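PDB 5UR2: bifunctional protein PutA, which probably oxidises proline to glutamate in two steps, with a flavin-dependent proline dehydrogenase and an NAD-dependent L-glutamate gamma-semialdehyde dehydrogenase in one chain. Local coordinates for residues 529-532 with 533-536; 732-735 with 736-739. One frame throughout, in Å; residues are numbered along the deposited sequence.

Both contacts are local and lie in the aldehyde dehydrogenase family part of the chain, away from the predicted active-site residues. Contact 1 (529-532 with 533-536) starts helix 532-549 and is partly buried. Contact 2 (732-735 with 736-739) is a surface turn between helix 720-730 and strand 742-746. Their centres are about 21 Å apart, and their nearest atoms about 10 Å, so they do not touch. They share no helix or strand. In each, a glutamine side-chain oxygen takes a backbone N-H three residues earlier. In contact 1 that bond belongs to a helix cap; in contact 2 it braces a turn, close to the second subunit.

Contact 1 of 2, residues 529-532 with 533-536; sequences MATT and EQAE
T531 and Q534 hold each other by two reciprocal hydrogen bonds. The backbone N of Q534 donates to T531 OG1 at 3.1 Å. The backbone N of T531 donates to Q534 OE1 at 3.0 Å, and this bond is nearly straight, with an N-H...O angle of 168°. The donor lies 17° from the carbonyl plane of the Q534 amide. T531 carries OG1 between its own N and carbonyl carbon (chi1 68°), which turns the hydroxyl to the start of the helix. Beyond CG, the Q534 chain runs extended back past OG1 to the T531 N-H. The other end of its amide, NE2, donates to the carbonyl of Q507, so both ends of the group are held.

Two backbone bonds begin the helix. A535 N donates to T531 O, and E536 N donates to T532 O, each at 2.9 Å.

E533 bends at chi2 and brings OE1 to 3.2 Å from T531 OG1. Any bond here is weak. A carboxylate near the helix N-terminus would probably be favoured by the helix dipole and the N-H groups there. The E536 side chain leads away from 529-532, and its carboxylate hydrogen-bonds Y704 OH and Q540 NE2.

The remaining contacts are van der Waals. A530 CB lies 3.7 Å from Q534 OE1, and the methyl also packs on I499 of strand 495-501. A535 packs on V701 and Y704 of helix 698-707.

The arrangement is a capping box, with T531 as N-cap, where the chain passes from strand 523-528 into helix 532-549.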
ATOM      1  N   MET B 529      17.775  28.499 -25.555  1.00 31.30           N
ATOM      2  CA  MET B 529      18.204  27.107 -25.443  1.00 28.39           C
ATOM      3  C   MET B 529      19.491  27.056 -24.630  1.00 34.42           C
ATOM      4  O   MET B 529      20.515  27.607 -25.046  1.00 34.42           O
ATOM      5  CB  MET B 529      18.405  26.480 -26.821  1.00 28.96           C
ATOM      6  CG  MET B 529      17.169  26.556 -27.717  1.00 28.81           C
ATOM      7  SD  MET B 529      15.778  25.598 -27.067  1.00 29.07           S
ATOM      8  CE  MET B 529      16.005  24.058 -27.946  1.00 32.59           C
ATOM      9  N   ALA B 530      19.440  26.380 -23.489  1.00 27.01           N
ATOM     10  CA  ALA B 530      20.496  26.497 -22.500  1.00 27.17           C
ATOM     11  C   ALA B 530      21.794  25.833 -22.951  1.00 27.12           C
ATOM     12  O   ALA B 530      21.796  24.870 -23.719  1.00 31.95           O
ATOM     13  CB  ALA B 530      20.034  25.875 -21.185  1.00 24.12           C
ATOM     14  N   THR B 531      22.909  26.350 -22.432  1.00 24.54           N
ATOM     15  CA  THR B 531      24.223  25.745 -22.578  1.00 23.97           C
ATOM     16  C   THR B 531      24.446  24.676 -21.514  1.00 25.95           C
ATOM     17  O   THR B 531      23.730  24.591 -20.510  1.00 22.09           O
ATOM     18  CB  THR B 531      25.326  26.794 -22.452  1.00 26.17           C
ATOM     19  OG1 THR B 531      25.349  27.276 -21.105  1.00 29.18           O
ATOM     20  CG2 THR B 531      25.060  27.971 -23.390  1.00 26.99           C
ATOM     21  N   THR B 532      25.504  23.885 -21.714  1.00 25.62           N
ATOM     22  CA  THR B 532      25.841  22.884 -20.719  1.00 26.32           C
ATOM     23  C   THR B 532      26.319  23.539 -19.429  1.00 26.53           C
ATOM     24  O   THR B 532      26.085  23.008 -18.337  1.00 30.06           O
ATOM     25  CB  THR B 532      26.920  21.951 -21.262  1.00 26.82           C
ATOM     26  OG1 THR B 532      28.073  22.719 -21.568  1.00 26.56           O
ATOM     27  CG2 THR B 532      26.450  21.311 -22.544  1.00 28.29           C
ATOM     28  N   GLU B 533      26.962  24.703 -19.530  1.00 22.43           N
ATOM     29  CA  GLU B 533      27.316  25.446 -18.324  1.00 27.14           C
ATOM     30  C   GLU B 533      26.064  25.846 -17.554  1.00 24.34           C
ATOM     31  O   GLU B 533      26.051  25.838 -16.321  1.00 25.04           O
ATOM     32  CB  GLU B 533      28.150  26.678 -18.678  1.00 26.84           C
ATOM     33  CG  GLU B 533      29.511  26.377 -19.342  1.00 48.89           C
ATOM     34  CD  GLU B 533      29.468  26.211 -20.877  1.00 57.96           C
ATOM     35  OE1 GLU B 533      28.428  26.494 -21.514  1.00 62.20           O
ATOM     36  OE2 GLU B 533      30.502  25.797 -21.447  1.00 59.13           O
ATOM     37  N   GLN B 534      25.003  26.215 -18.264  1.00 23.34           N
ATOM     38  CA  GLN B 534      23.765  26.536 -17.568  1.00 23.61           C
ATOM     39  C   GLN B 534      23.100  25.283 -17.018  1.00 23.86           C
ATOM     40  O   GLN B 534      22.440  25.343 -15.972  1.00 19.89           O
ATOM     41  CB  GLN B 534      22.838  27.319 -18.495  1.00 27.93           C
ATOM     42  CG  GLN B 534      23.384  28.739 -18.759  1.00 29.38           C
ATOM     43  CD  GLN B 534      22.674  29.457 -19.876  1.00 33.23           C
ATOM     44  OE1 GLN B 534      22.262  28.843 -20.875  1.00 27.45           O
ATOM     45  NE2 GLN B 534      22.569  30.781 -19.748  1.00 33.11           N
ATOM     46  N   ALA B 535      23.246  24.147 -17.707  1.00 21.75           N
ATOM     47  CA  ALA B 535      22.756  22.894 -17.147  1.00 22.83           C
ATOM     48  C   ALA B 535      23.481  22.576 -15.850  1.00 26.82           C
ATOM     49  O   ALA B 535      22.867  22.094 -14.891  1.00 24.66           O
ATOM     50  CB  ALA B 535      22.929  21.756 -18.152  1.00 21.85           C
ATOM     51  N   GLU B 536      24.784  22.880 -15.788  1.00 21.21           N
ATOM     52  CA  GLU B 536      25.532  22.675 -14.547  1.00 24.63           C
ATOM     53  C   GLU B 536      25.005  23.591 -13.433  1.00 22.07           C
ATOM     54  O   GLU B 536      24.871  23.173 -12.280  1.00 26.05           O
ATOM     55  CB  GLU B 536      27.031  22.895 -14.816  1.00 20.78           C
ATOM     56  CG  GLU B 536      27.955  22.823 -13.606  1.00 23.17           C
ATOM     57  CD  GLU B 536      27.982  21.435 -12.966  1.00 27.38           C
ATOM     58  OE1 GLU B 536      27.771  20.421 -13.671  1.00 30.04           O
ATOM     59  OE2 GLU B 536      28.192  21.357 -11.743  1.00 30.59           O
TER

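Contact 2 of 2, residues 732-735 with 736-739; sequences VVQP and GQQH
The side-chain amide of Q737 folds back across the turn and takes the backbone N-H of Q734 on its OE1, at 2.8 Å from Q734 N. That bond is nearly straight at hydrogen (173°). The donor nevertheless sits well above the plane of the Q737 amide, 57° out of it. In the other direction, the backbone N of Q737 donates to Q734 O at 3.0 Å, the bond that closes a type II beta turn.

The other end of the same amide is also used. Q737 NE2 donates to H739 O at 2.9 Å, with the acceptor close to the amide plane. Bonds at both ends fix the rotation of this buried group. Its CG stands anti to the backbone N (chi1 -175°), and the extended chain carries the amide back beside V732 and V733. V732 O lies 3.2 Å from Q737 OE1, but both are acceptors and no bond joins them.

The van der Waals part is small. V733 CG1 comes to 4.1 Å from Q737 CB. Q734 bends at chi2, and its CG lies 3.4 Å from Q737 OE1. The CG of Q737 lies over one face of the H739 ring, toward the rim.

P735 and G736 occupy the corners of the turn. G736 has a positive phi, where a CB would clash with the carbonyl oxygen of P735.

The turn lies in the loop between helix 720-730 and strand 742-746. H739 NE2 bonds the carbonyl of T711, at the start of strand 711-717, the parallel neighbour of strand 742-746. Across the subunit interface, V733 packs on L724 of the second subunit, within that subunit's helix 720-730.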
ATOM      1  N   VAL B 732      25.560   3.902 -15.647  1.00 32.04           N
ATOM      2  CA  VAL B 732      26.960   4.252 -15.410  1.00 32.45           C
ATOM      3  C   VAL B 732      27.084   4.979 -14.075  1.00 35.41           C
ATOM      4  O   VAL B 732      26.328   5.915 -13.794  1.00 36.83           O
ATOM      5  CB  VAL B 732      27.496   5.127 -16.553  1.00 38.24           C
ATOM      6  CG1 VAL B 732      28.960   5.507 -16.314  1.00 38.12           C
ATOM      7  CG2 VAL B 732      27.302   4.441 -17.899  1.00 39.95           C
ATOM      8  N   VAL B 733      28.039   4.557 -13.250  1.00 36.50           N
ATOM      9  CA  VAL B 733      28.367   5.261 -12.012  1.00 33.89           C
ATOM     10  C   VAL B 733      29.458   6.271 -12.344  1.00 32.00           C
ATOM     11  O   VAL B 733      30.608   5.900 -12.588  1.00 35.85           O
ATOM     12  CB  VAL B 733      28.824   4.299 -10.909  1.00 34.39           C
ATOM     13  CG1 VAL B 733      29.118   5.067  -9.634  1.00 36.15           C
ATOM     14  CG2 VAL B 733      27.772   3.267 -10.644  1.00 35.58           C
ATOM     15  N   GLN B 734      29.087   7.549 -12.385  1.00 29.42           N
ATOM     16  CA  GLN B 734      30.011   8.617 -12.740  1.00 26.35           C
ATOM     17  C   GLN B 734      31.009   8.872 -11.614  1.00 35.33           C
ATOM     18  O   GLN B 734      30.782   8.479 -10.464  1.00 32.36           O
ATOM     19  CB  GLN B 734      29.244   9.903 -13.040  1.00 27.65           C
ATOM     20  CG  GLN B 734      28.203   9.778 -14.149  1.00 33.84           C
ATOM     21  CD  GLN B 734      28.799   9.597 -15.539  1.00 38.36           C
ATOM     22  OE1 GLN B 734      29.939   9.991 -15.806  1.00 41.02           O
ATOM     23  NE2 GLN B 734      28.013   9.019 -16.440  1.00 36.47           N
ATOM     24  N   PRO B 735      32.135   9.515 -11.923  1.00 38.42           N
ATOM     25  CA  PRO B 735      33.039   9.963 -10.856  1.00 38.34           C
ATOM     26  C   PRO B 735      32.301  10.811  -9.828  1.00 31.91           C
ATOM     27  O   PRO B 735      31.587  11.754 -10.165  1.00 33.63           O
ATOM     28  CB  PRO B 735      34.102  10.777 -11.609  1.00 34.06           C
ATOM     29  CG  PRO B 735      34.124  10.166 -12.995  1.00 33.84           C
ATOM     30  CD  PRO B 735      32.689   9.758 -13.270  1.00 36.72           C
ATOM     31  N   GLY B 736      32.473  10.470  -8.557  1.00 34.99           N
ATOM     32  CA  GLY B 736      31.803  11.209  -7.509  1.00 34.57           C
ATOM     33  C   GLY B 736      30.350  10.852  -7.301  1.00 34.00           C
ATOM     34  O   GLY B 736      29.715  11.418  -6.410  1.00 32.73           O
ATOM     35  N   GLN B 737      29.795   9.940  -8.085  1.00 35.09           N
ATOM     36  CA  GLN B 737      28.414   9.518  -7.888  1.00 30.58           C
ATOM     37  C   GLN B 737      28.372   8.464  -6.782  1.00 29.21           C
ATOM     38  O   GLN B 737      29.066   7.440  -6.858  1.00 32.05           O
ATOM     39  CB  GLN B 737      27.860   8.990  -9.208  1.00 26.26           C
ATOM     40  CG  GLN B 737      26.394   8.604  -9.225  1.00 30.12           C
ATOM     41  CD  GLN B 737      26.040   7.916 -10.530  1.00 31.16           C
ATOM     42  OE1 GLN B 737      26.532   8.302 -11.601  1.00 30.70           O
ATOM     43  NE2 GLN B 737      25.209   6.876 -10.452  1.00 25.27           N
ATOM     44  N   GLN B 738      27.595   8.722  -5.734  1.00 26.67           N
ATOM     45  CA  GLN B 738      27.519   7.749  -4.647  1.00 30.75           C
ATOM     46  C   GLN B 738      26.095   7.239  -4.467  1.00 25.27           C
ATOM     47  O   GLN B 738      25.583   7.156  -3.347  1.00 28.48           O
ATOM     48  CB  GLN B 738      28.070   8.347  -3.348  1.00 35.94           C
ATOM     49  CG  GLN B 738      29.540   8.747  -3.499  1.00 43.78           C
ATOM     50  CD  GLN B 738      30.239   9.038  -2.189  1.00 48.88           C
ATOM     51  OE1 GLN B 738      29.639   9.550  -1.242  1.00 47.48           O
ATOM     52  NE2 GLN B 738      31.529   8.714  -2.134  1.00 55.43           N
ATOM     53  N   HIS B 739      25.476   6.850  -5.573  1.00 21.19           N
ATOM     54  CA  HIS B 739      24.139   6.279  -5.560  1.00 22.93           C
ATOM     55  C   HIS B 739      23.907   5.570  -6.880  1.00 24.59           C
ATOM     56  O   HIS B 739      24.655   5.746  -7.851  1.00 27.10           O
ATOM     57  CB  HIS B 739      23.075   7.348  -5.341  1.00 16.95           C
ATOM     58  CG  HIS B 739      23.067   8.398  -6.409  1.00 28.59           C
ATOM     59  ND1 HIS B 739      23.751   9.588  -6.282  1.00 26.66           N
ATOM     60  CD2 HIS B 739      22.489   8.424  -7.635  1.00 24.89           C
ATOM     61  CE1 HIS B 739      23.573  10.314  -7.373  1.00 27.88           C
ATOM     62  NE2 HIS B 739      22.812   9.629  -8.209  1.00 30.31           N
TER